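Local coordinates for protein nucleoporin nup120 (Schizosaccharomyces pombe, PDB 4GQ2) that serves as a structural component of the nuclear pore complex, the gateway for transport between nucleus and cytoplasm, at residues D256-V261 and V270-L275; T639-E644 and D708-S713. All coordinates share one frame; numbering follows the deposited sequence.

Interaction 1 of 2, residues D256-V261 and V270-L275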
# COMPACT_ATOMS: atom_id res chain seq x y z
N ASP A 256 -22.22 44.76 20.46
CA ASP A 256 -22.93 45.83 19.76
C ASP A 256 -22.13 46.43 18.58
O ASP A 256 -22.10 47.64 18.38
CB ASP A 256 -23.45 46.91 20.74
CG ASP A 256 -22.33 47.76 21.36
OD1 ASP A 256 -21.13 47.42 21.25
OD2 ASP A 256 -22.67 48.80 21.97
N TYR A 257 -21.50 45.54 17.81
CA TYR A 257 -20.90 45.87 16.51
C TYR A 257 -19.99 47.11 16.49
O TYR A 257 -20.08 47.95 15.59
CB TYR A 257 -21.97 45.92 15.39
CG TYR A 257 -23.40 45.94 15.90
CD1 TYR A 257 -24.07 44.75 16.20
CD2 TYR A 257 -24.07 47.15 16.11
CE1 TYR A 257 -25.37 44.77 16.68
CE2 TYR A 257 -25.36 47.17 16.60
CZ TYR A 257 -26.01 45.98 16.88
OH TYR A 257 -27.30 46.00 17.36
N LYS A 258 -19.11 47.20 17.48
CA LYS A 258 -18.07 48.22 17.51
C LYS A 258 -16.68 47.62 17.23
O LYS A 258 -16.25 46.68 17.90
CB LYS A 258 -18.05 48.95 18.86
CG LYS A 258 -18.81 50.27 18.89
CD LYS A 258 -20.23 50.10 19.41
CE LYS A 258 -20.85 51.45 19.73
NZ LYS A 258 -22.30 51.32 20.03
N LEU A 259 -15.99 48.18 16.24
CA LEU A 259 -14.62 47.79 15.93
C LEU A 259 -13.63 48.64 16.73
O LEU A 259 -13.46 49.83 16.44
CB LEU A 259 -14.36 47.89 14.42
CG LEU A 259 -13.06 47.31 13.83
CD1 LEU A 259 -12.87 45.83 14.16
CD2 LEU A 259 -13.01 47.53 12.33
N LYS A 260 -13.00 48.03 17.73
CA LYS A 260 -12.15 48.73 18.68
C LYS A 260 -10.68 48.35 18.55
O LYS A 260 -10.34 47.19 18.34
CB LYS A 260 -12.60 48.45 20.12
CG LYS A 260 -14.11 48.44 20.32
CD LYS A 260 -14.48 48.39 21.80
CE LYS A 260 -15.99 48.47 21.96
NZ LYS A 260 -16.42 48.58 23.38
N VAL A 261 -9.82 49.35 18.69
CA VAL A 261 -8.37 49.14 18.75
C VAL A 261 -7.88 49.43 20.17
O VAL A 261 -7.98 50.56 20.65
CB VAL A 261 -7.62 50.04 17.76
CG1 VAL A 261 -6.15 49.64 17.68
CG2 VAL A 261 -8.26 49.98 16.39
N VAL A 270 -7.88 53.29 21.87
CA VAL A 270 -7.38 54.44 21.12
C VAL A 270 -8.36 54.83 20.02
O VAL A 270 -8.44 56.01 19.65
CB VAL A 270 -6.01 54.15 20.45
CG1 VAL A 270 -5.25 55.45 20.24
CG2 VAL A 270 -5.19 53.19 21.30
N GLU A 271 -9.09 53.85 19.50
CA GLU A 271 -9.98 54.08 18.37
C GLU A 271 -11.16 53.11 18.40
O GLU A 271 -11.02 51.95 18.77
CB GLU A 271 -9.20 53.95 17.06
CG GLU A 271 -9.50 55.06 16.05
CD GLU A 271 -10.46 54.63 14.96
OE1 GLU A 271 -11.30 53.74 15.21
OE2 GLU A 271 -10.38 55.20 13.85
N THR A 272 -12.32 53.62 18.01
CA THR A 272 -13.55 52.85 18.01
C THR A 272 -14.36 53.27 16.79
O THR A 272 -14.40 54.45 16.45
CB THR A 272 -14.38 53.12 19.27
OG1 THR A 272 -13.51 53.22 20.41
CG2 THR A 272 -15.39 52.01 19.51
N ILE A 273 -14.99 52.30 16.13
CA ILE A 273 -15.89 52.58 15.02
C ILE A 273 -17.17 51.78 15.19
O ILE A 273 -17.13 50.57 15.36
CB ILE A 273 -15.27 52.22 13.65
CG1 ILE A 273 -13.92 52.93 13.46
CG2 ILE A 273 -16.22 52.57 12.51
CD1 ILE A 273 -13.07 52.32 12.37
N GLU A 274 -18.31 52.47 15.14
CA GLU A 274 -19.60 51.79 15.09
C GLU A 274 -19.85 51.29 13.68
O GLU A 274 -19.74 52.05 12.71
CB GLU A 274 -20.74 52.70 15.57
CG GLU A 274 -22.11 52.05 15.51
CD GLU A 274 -23.12 52.69 16.45
OE1 GLU A 274 -23.29 53.93 16.40
OE2 GLU A 274 -23.75 51.95 17.23
N LEU A 275 -20.17 50.01 13.57
CA LEU A 275 -20.51 49.40 12.29
C LEU A 275 -22.03 49.33 12.14
O LEU A 275 -22.76 49.65 13.08
CB LEU A 275 -19.90 47.99 12.19
CG LEU A 275 -18.44 47.79 12.60
CD1 LEU A 275 -18.14 46.31 12.79
CD2 LEU A 275 -17.48 48.42 11.59

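Interaction 2 of 2, residues T639-E644 and D708-S713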
# COMPACT_ATOMS: atom_id res chain seq x y z
N THR A 639 -17.32 8.64 -35.70
CA THR A 639 -16.90 9.94 -35.16
C THR A 639 -15.40 10.14 -35.24
O THR A 639 -14.93 11.27 -35.32
CB THR A 639 -17.45 10.28 -33.73
OG1 THR A 639 -16.38 10.42 -32.79
CG2 THR A 639 -18.46 9.27 -33.25
N LEU A 640 -14.64 9.04 -35.25
CA LEU A 640 -13.18 9.14 -35.42
C LEU A 640 -12.77 9.47 -36.86
O LEU A 640 -11.84 10.26 -37.08
CB LEU A 640 -12.47 7.87 -34.94
CG LEU A 640 -12.29 7.72 -33.43
CD1 LEU A 640 -11.86 6.29 -33.11
CD2 LEU A 640 -11.32 8.74 -32.85
N VAL A 641 -13.48 8.88 -37.82
CA VAL A 641 -13.26 9.16 -39.24
C VAL A 641 -13.57 10.62 -39.61
O VAL A 641 -12.94 11.19 -40.50
CB VAL A 641 -14.07 8.19 -40.12
CG1 VAL A 641 -14.13 8.65 -41.57
CG2 VAL A 641 -13.48 6.79 -40.04
N SER A 642 -14.51 11.22 -38.89
CA SER A 642 -14.95 12.58 -39.19
C SER A 642 -13.92 13.63 -38.78
O SER A 642 -14.06 14.81 -39.10
CB SER A 642 -16.26 12.88 -38.47
OG SER A 642 -16.02 13.47 -37.21
N LEU A 643 -12.89 13.21 -38.05
CA LEU A 643 -11.91 14.15 -37.52
C LEU A 643 -10.74 14.32 -38.48
O LEU A 643 -10.26 13.35 -39.07
CB LEU A 643 -11.44 13.72 -36.12
CG LEU A 643 -12.53 13.62 -35.04
CD1 LEU A 643 -12.08 12.76 -33.86
CD2 LEU A 643 -12.98 14.99 -34.54
N GLU A 644 -10.30 15.56 -38.66
CA GLU A 644 -9.11 15.84 -39.45
C GLU A 644 -7.86 15.54 -38.62
O GLU A 644 -7.52 16.27 -37.69
CB GLU A 644 -9.10 17.30 -39.96
CG GLU A 644 -9.88 18.30 -39.11
CD GLU A 644 -11.31 18.51 -39.60
OE1 GLU A 644 -11.49 19.23 -40.61
OE2 GLU A 644 -12.26 17.98 -38.97
N ASP A 708 -12.05 -1.18 -41.48
CA ASP A 708 -12.44 0.08 -42.10
C ASP A 708 -11.16 0.76 -42.52
O ASP A 708 -10.38 1.20 -41.68
CB ASP A 708 -13.23 0.97 -41.13
CG ASP A 708 -13.62 2.30 -41.74
OD1 ASP A 708 -12.75 3.19 -41.92
OD2 ASP A 708 -14.83 2.49 -42.02
N TYR A 709 -10.96 0.84 -43.84
CA TYR A 709 -9.71 1.31 -44.40
C TYR A 709 -9.37 2.75 -44.00
O TYR A 709 -8.24 3.03 -43.62
CB TYR A 709 -9.67 1.15 -45.93
CG TYR A 709 -8.30 1.48 -46.50
CD1 TYR A 709 -7.32 0.49 -46.62
CD2 TYR A 709 -7.97 2.79 -46.86
CE1 TYR A 709 -6.06 0.80 -47.12
CE2 TYR A 709 -6.71 3.11 -47.35
CZ TYR A 709 -5.76 2.11 -47.48
OH TYR A 709 -4.51 2.42 -47.97
N GLU A 710 -10.35 3.65 -44.08
CA GLU A 710 -10.07 5.07 -43.82
C GLU A 710 -9.76 5.35 -42.35
O GLU A 710 -8.92 6.20 -42.05
CB GLU A 710 -11.19 5.98 -44.35
CG GLU A 710 -11.19 7.38 -43.72
CD GLU A 710 -11.39 8.52 -44.71
OE1 GLU A 710 -12.41 9.24 -44.60
OE2 GLU A 710 -10.52 8.71 -45.59
N LEU A 711 -10.45 4.63 -41.46
CA LEU A 711 -10.18 4.75 -40.03
C LEU A 711 -8.75 4.35 -39.75
O LEU A 711 -7.99 5.13 -39.17
CB LEU A 711 -11.13 3.87 -39.20
CG LEU A 711 -10.81 3.73 -37.70
CD1 LEU A 711 -10.81 5.08 -37.00
CD2 LEU A 711 -11.79 2.79 -37.04
N GLN A 712 -8.40 3.15 -40.17
CA GLN A 712 -7.10 2.60 -39.87
C GLN A 712 -5.98 3.33 -40.61
O GLN A 712 -4.86 3.44 -40.10
CB GLN A 712 -7.05 1.10 -40.10
CG GLN A 712 -6.18 0.42 -39.06
CD GLN A 712 -6.58 -1.01 -38.77
OE1 GLN A 712 -7.75 -1.38 -38.88
NE2 GLN A 712 -5.61 -1.82 -38.38
N SER A 713 -6.30 3.85 -41.80
CA SER A 713 -5.39 4.69 -42.57
C SER A 713 -5.03 5.95 -41.79
O SER A 713 -3.87 6.39 -41.79
CB SER A 713 -6.01 5.06 -43.92
OG SER A 713 -5.27 6.09 -44.55

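Interaction 1 of 2, residues D256-V261 and V270-L275
Backbone hydrogen bonding carries most of this contact. Strands 258-263 and 268-274 run antiparallel, and L259 pairs with I273 through two bonds: L259 N donates to I273 O over 2.8 Å, lying in the carbonyl plane, while I273 N reaches L259 O from 32° above that carbonyl's plane. V261 N gives a nearly straight bond to E271 O of 2.9 Å. Beyond the strand proper, L275 N meets Y257 O at 2.9 Å, almost along the C=O axis.

Salt bridges gather on the face of K258, K260, T272 and E274. In the non-hydrogen-bonded pair K258–E274 the side chains run alongside each other, the lysine bent at chi2 (95°) and the glutamate extended. K258 NZ thereby makes salt bridges to E274 OE2 and to D256 OD2, each at 3.2 Å and each oxygen met from above its carboxylate plane. One long cation thus links two acids in a network and probably screens their mutual repulsion. T272 CG2 packs on K258 CG at 3.9 Å and touches K260 CG as well, a small methyl that can reach both aliphatic stems.

The opposite face is mostly apolar: L259 CB lies 4.2 Å from L275 CD2, and L259, V261 and I273 press on V326 of strand 324-328, while E271 OE2 makes a weak hydrogen bond to V326 N. The pair forms the outer beta hairpin of a four-stranded antiparallel sheet, a blade of the beta-propeller.

Interaction 2 of 2, residues T639-E644 and D708-S713
V641 carries this small contact, its two methyls set on different neighbours by a single torsion. With CG1 anti to the backbone N (chi1 166°), CG2 stands anti to the carbonyl carbon and comes within 3.8 Å of L711 CB, while CG1 meets the acid of E710, lying 3.5 Å from E710 OE1. A branched, compact valine suits a place where helical backbone must be approached closely, and the CA atoms of V641 and L711 are 5.4 Å apart. E710 leaves its helix with CG anti to the backbone N and then bends at chi2 (136°), so that its chain crosses V641 obliquely and CG touches the same methyl as the carboxylate. L711 also starts anti to N, and with the turn at chi2 (59°) this brings CD1 to 3.8 Å from L640 CB. An alanine in place of V641 would lose both methyls and with them most of the packing on L711 and E710, so it would probably loosen this junction.

D708 is the N-cap of helix 709-713: its CG lies anti to N, and OD1 accepts from L711 N at 2.8 Å, nearly along the C-O axis. Aspartate suits the site because its short acid can satisfy an otherwise unbonded first-turn N-H.

The short helix thus lies against the C-terminal end of helix 630-641, where L711 also touches I637; I703 of helix 672-703 contacts both L640 and L711, and L643 leans on helix 571-585.

Overall arrangement
Interactions 1 and 2 belong to different parts of the protein and come one after the other along the chain. Their centres are about 71 Å apart and their nearest atoms about 57 Å, so neither touches the other. Residues 256-261 and 270-275 lie within the beta-propeller region, with only eight residues between them, whereas 639-644 and 708-713 belong to the helical region and are brought together across a mostly helical excursion of 63 residues. Both contacts lie far from the centre of the chain, at about 42 and 43 Å. One is dominated by backbone pairing, the other by side-chain packing without a hydrogen bond across it, as expected for a propeller blade and for packed helices.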